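Local coordinates for protein uronate isomerase (Caulobacter crescentus, PDB 2Q01) that catalyses the isomerisation of D-glucuronate to D-fructuronate and of D-galacturonate to D-tagaturonate in uronate catabolism, at residues D251-S263 / K283-M295. Numbering follows the deposited sequence.
Sequences DHGHPTAATADLS and KAELFRAQMLTEM
Leu292 points from helix 281-302 into the loop that leaves strand 249-252, within the TIM-barrel-like fold of the metallo-dependent hydrolase superfamily; strand and helix belong to a beta-alpha-beta crossover to the parallel strand 305-308. Its CD2 makes an off-centre CH-pi contact with the His252 ring, approaching obliquely, its CG packs 3.6 Å from His254 CE1, and its CD1 meets Thr259 CG2. Arg288 CB covers one face of the His254 imidazole, and His252 CB lies over the opposite face. Farther along the loop, Ala258 and Ala260 meet Ala289, which is small enough for the chain to pass close: its CB touches both their methyls, and its CA–H approaches Ala258 O at 3.2 Å. Toward the Leu262 end of the loop, Thr293 OG1 donates to Ala260 O (2.6 Å), while Gln290 OE1 accepts the nearly straight bond from Leu262 N (2.9 Å, 166°). A bend at chi2 (56°) brings that amide to the loop, and Glu294 OE2, in the amide plane, helps to hold its rotation by accepting from Gln290 NE2. Glu285 OE1 takes two donors, Thr256 OG1 (2.7 Å) on its syn side and Arg288 NH1 (2.9 Å) through its anti lone pair. Replacing Glu285 with an alanine would probably leave Thr256 OG1 without its acceptor and Arg288 NH1 without this carboxylate partner. Asp204 and Glu206 pair with Arg288 NH2, and Pro255 lies over one guanidinium face, its CD 3.4 Å from Arg288 NE.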
# COMPACT_ATOMS: atom_id res chain seq x y z
N ASP B 251 21.20 -4.27 -17.55
CA ASP B 251 20.63 -3.70 -16.33
C ASP B 251 20.64 -2.17 -16.36
O ASP B 251 21.62 -1.56 -16.77
CB ASP B 251 21.38 -4.22 -15.09
CG ASP B 251 20.76 -3.74 -13.79
OD1 ASP B 251 19.53 -3.57 -13.74
OD2 ASP B 251 21.52 -3.55 -12.81
N HIS B 252 19.53 -1.56 -15.93
CA HIS B 252 19.34 -0.11 -16.02
C HIS B 252 18.77 0.49 -14.74
O HIS B 252 17.58 0.36 -14.46
CB HIS B 252 18.45 0.22 -17.22
CG HIS B 252 18.86 -0.49 -18.47
ND1 HIS B 252 19.86 -0.03 -19.29
CD2 HIS B 252 18.46 -1.67 -19.00
CE1 HIS B 252 20.04 -0.88 -20.29
NE2 HIS B 252 19.20 -1.88 -20.13
N GLY B 253 19.64 1.14 -13.96
CA GLY B 253 19.24 1.80 -12.73
C GLY B 253 19.04 3.30 -12.92
O GLY B 253 19.90 4.10 -12.54
N HIS B 254 17.92 3.66 -13.52
CA HIS B 254 17.59 5.05 -13.79
C HIS B 254 16.75 5.60 -12.63
O HIS B 254 16.18 4.81 -11.88
CB HIS B 254 16.81 5.15 -15.10
CG HIS B 254 17.62 4.84 -16.32
ND1 HIS B 254 17.08 4.84 -17.59
CD2 HIS B 254 18.92 4.51 -16.47
CE1 HIS B 254 18.02 4.53 -18.47
NE2 HIS B 254 19.15 4.33 -17.81
N PRO B 255 16.69 6.95 -12.48
CA PRO B 255 15.78 7.57 -11.50
C PRO B 255 14.30 7.28 -11.75
O PRO B 255 13.51 7.20 -10.81
CB PRO B 255 16.04 9.07 -11.68
CG PRO B 255 17.36 9.16 -12.32
CD PRO B 255 17.49 7.97 -13.19
N THR B 256 13.92 7.14 -13.02
CA THR B 256 12.54 6.89 -13.39
C THR B 256 12.44 5.70 -14.33
O THR B 256 13.46 5.20 -14.82
CB THR B 256 11.92 8.10 -14.11
OG1 THR B 256 12.68 8.41 -15.28
CG2 THR B 256 11.85 9.32 -13.19
N ALA B 257 11.22 5.25 -14.58
CA ALA B 257 10.97 4.18 -15.54
C ALA B 257 10.67 4.74 -16.94
O ALA B 257 10.27 3.99 -17.84
CB ALA B 257 9.82 3.30 -15.06
N ALA B 258 10.89 6.04 -17.11
CA ALA B 258 10.51 6.77 -18.32
C ALA B 258 11.20 6.22 -19.55
O ALA B 258 12.39 5.93 -19.52
CB ALA B 258 10.82 8.25 -18.16
N THR B 259 10.41 6.03 -20.61
CA THR B 259 10.93 5.66 -21.94
C THR B 259 10.48 6.70 -22.96
O THR B 259 9.55 7.47 -22.71
CB THR B 259 10.44 4.26 -22.38
OG1 THR B 259 9.01 4.27 -22.55
CG2 THR B 259 10.81 3.18 -21.37
N ALA B 260 11.15 6.75 -24.11
CA ALA B 260 10.78 7.68 -25.19
C ALA B 260 10.92 7.04 -26.56
O ALA B 260 11.60 6.03 -26.71
CB ALA B 260 11.62 8.95 -25.11
N ASP B 261 10.27 7.61 -27.57
CA ASP B 261 10.38 7.10 -28.92
C ASP B 261 10.63 8.26 -29.88
O ASP B 261 9.76 8.65 -30.66
CB ASP B 261 9.13 6.30 -29.31
CG ASP B 261 9.34 5.41 -30.53
OD1 ASP B 261 10.50 5.16 -30.94
OD2 ASP B 261 8.32 4.93 -31.09
N LEU B 262 11.84 8.82 -29.80
CA LEU B 262 12.26 9.89 -30.68
C LEU B 262 12.70 9.33 -32.02
O LEU B 262 13.06 8.15 -32.13
CB LEU B 262 13.40 10.71 -30.05
CG LEU B 262 13.25 11.34 -28.67
CD1 LEU B 262 14.60 11.88 -28.17
CD2 LEU B 262 12.19 12.43 -28.64
N SER B 263 12.69 10.18 -33.05
CA SER B 263 13.28 9.86 -34.34
C SER B 263 14.80 9.90 -34.21
O SER B 263 15.33 10.35 -33.20
CB SER B 263 12.79 10.83 -35.42
OG SER B 263 13.34 12.12 -35.24
N LYS B 283 16.50 17.43 -20.10
CA LYS B 283 17.20 16.82 -21.23
C LYS B 283 17.88 15.51 -20.86
O LYS B 283 17.91 14.57 -21.65
CB LYS B 283 18.23 17.79 -21.82
CG LYS B 283 17.67 18.81 -22.81
CD LYS B 283 18.77 19.74 -23.29
CE LYS B 283 18.26 20.72 -24.34
NZ LYS B 283 19.32 21.68 -24.74
N ALA B 284 18.43 15.47 -19.64
CA ALA B 284 19.09 14.27 -19.11
C ALA B 284 18.10 13.12 -18.88
O ALA B 284 18.41 11.97 -19.17
CB ALA B 284 19.84 14.61 -17.82
N GLU B 285 16.91 13.46 -18.37
CA GLU B 285 15.78 12.54 -18.25
C GLU B 285 15.35 11.97 -19.59
O GLU B 285 15.09 10.77 -19.70
CB GLU B 285 14.57 13.25 -17.64
CG GLU B 285 14.14 12.74 -16.28
CD GLU B 285 13.67 11.29 -16.30
OE1 GLU B 285 14.45 10.42 -15.86
OE2 GLU B 285 12.53 11.03 -16.76
N LEU B 286 15.26 12.85 -20.59
CA LEU B 286 14.81 12.48 -21.93
C LEU B 286 15.80 11.52 -22.59
O LEU B 286 15.38 10.58 -23.27
CB LEU B 286 14.64 13.72 -22.80
CG LEU B 286 13.44 13.84 -23.77
CD1 LEU B 286 13.71 14.91 -24.82
CD2 LEU B 286 13.03 12.54 -24.45
N PHE B 287 17.09 11.75 -22.39
CA PHE B 287 18.12 10.90 -22.98
C PHE B 287 18.13 9.53 -22.33
O PHE B 287 18.20 8.53 -23.03
CB PHE B 287 19.50 11.55 -22.92
CG PHE B 287 20.56 10.78 -23.66
CD1 PHE B 287 20.57 10.73 -25.05
CD2 PHE B 287 21.57 10.12 -22.96
CE1 PHE B 287 21.56 10.03 -25.74
CE2 PHE B 287 22.56 9.42 -23.62
CZ PHE B 287 22.57 9.37 -25.02
N ARG B 288 18.04 9.48 -21.00
CA ARG B 288 17.91 8.22 -20.26
C ARG B 288 16.66 7.43 -20.68
O ARG B 288 16.71 6.21 -20.82
CB ARG B 288 17.88 8.49 -18.75
CG ARG B 288 19.23 8.86 -18.17
CD ARG B 288 19.18 8.89 -16.65
NE ARG B 288 18.05 9.65 -16.13
CZ ARG B 288 18.11 10.89 -15.65
NH1 ARG B 288 17.02 11.48 -15.20
NH2 ARG B 288 19.27 11.53 -15.61
N ALA B 289 15.56 8.15 -20.88
CA ALA B 289 14.34 7.60 -21.47
C ALA B 289 14.53 7.07 -22.89
O ALA B 289 14.10 5.97 -23.21
CB ALA B 289 13.22 8.65 -21.44
N GLN B 290 15.18 7.86 -23.75
CA GLN B 290 15.41 7.46 -25.14
C GLN B 290 16.35 6.26 -25.23
O GLN B 290 16.14 5.37 -26.05
CB GLN B 290 15.96 8.62 -25.98
CG GLN B 290 16.31 8.26 -27.43
CD GLN B 290 15.15 7.65 -28.19
OE1 GLN B 290 14.00 8.07 -28.04
NE2 GLN B 290 15.44 6.65 -29.02
N MET B 291 17.35 6.23 -24.35
CA MET B 291 18.30 5.12 -24.30
C MET B 291 17.70 3.80 -23.81
O MET B 291 18.19 2.75 -24.18
CB MET B 291 19.52 5.49 -23.46
CG MET B 291 20.47 6.48 -24.15
SD MET B 291 20.91 6.06 -25.86
CE MET B 291 21.87 4.59 -25.59
N LEU B 292 16.65 3.86 -23.00
CA LEU B 292 15.92 2.65 -22.61
C LEU B 292 15.33 1.97 -23.84
O LEU B 292 15.46 0.76 -23.99
CB LEU B 292 14.82 2.95 -21.58
CG LEU B 292 15.20 2.90 -20.10
CD1 LEU B 292 13.96 2.89 -19.21
CD2 LEU B 292 16.09 1.69 -19.77
N THR B 293 14.73 2.77 -24.71
CA THR B 293 14.19 2.29 -25.99
C THR B 293 15.31 1.84 -26.94
O THR B 293 15.15 0.86 -27.67
CB THR B 293 13.35 3.39 -26.66
OG1 THR B 293 12.25 3.72 -25.81
CG2 THR B 293 12.79 2.95 -28.02
N GLU B 294 16.43 2.53 -26.90
CA GLU B 294 17.54 2.24 -27.79
C GLU B 294 18.19 0.90 -27.43
O GLU B 294 18.55 0.14 -28.33
CB GLU B 294 18.56 3.38 -27.77
CG GLU B 294 19.20 3.66 -29.13
CD GLU B 294 18.22 4.18 -30.18
OE1 GLU B 294 18.30 3.72 -31.34
OE2 GLU B 294 17.38 5.04 -29.86
N MET B 295 18.28 0.61 -26.13
CA MET B 295 18.82 -0.67 -25.64
C MET B 295 17.90 -1.84 -25.98
O MET B 295 18.36 -2.96 -26.17
CB MET B 295 19.06 -0.64 -24.13
CG MET B 295 20.15 0.30 -23.62
SD MET B 295 21.84 -0.19 -23.95
CE MET B 295 22.27 0.89 -25.30
O HOH W 1 13.18 5.33 -31.10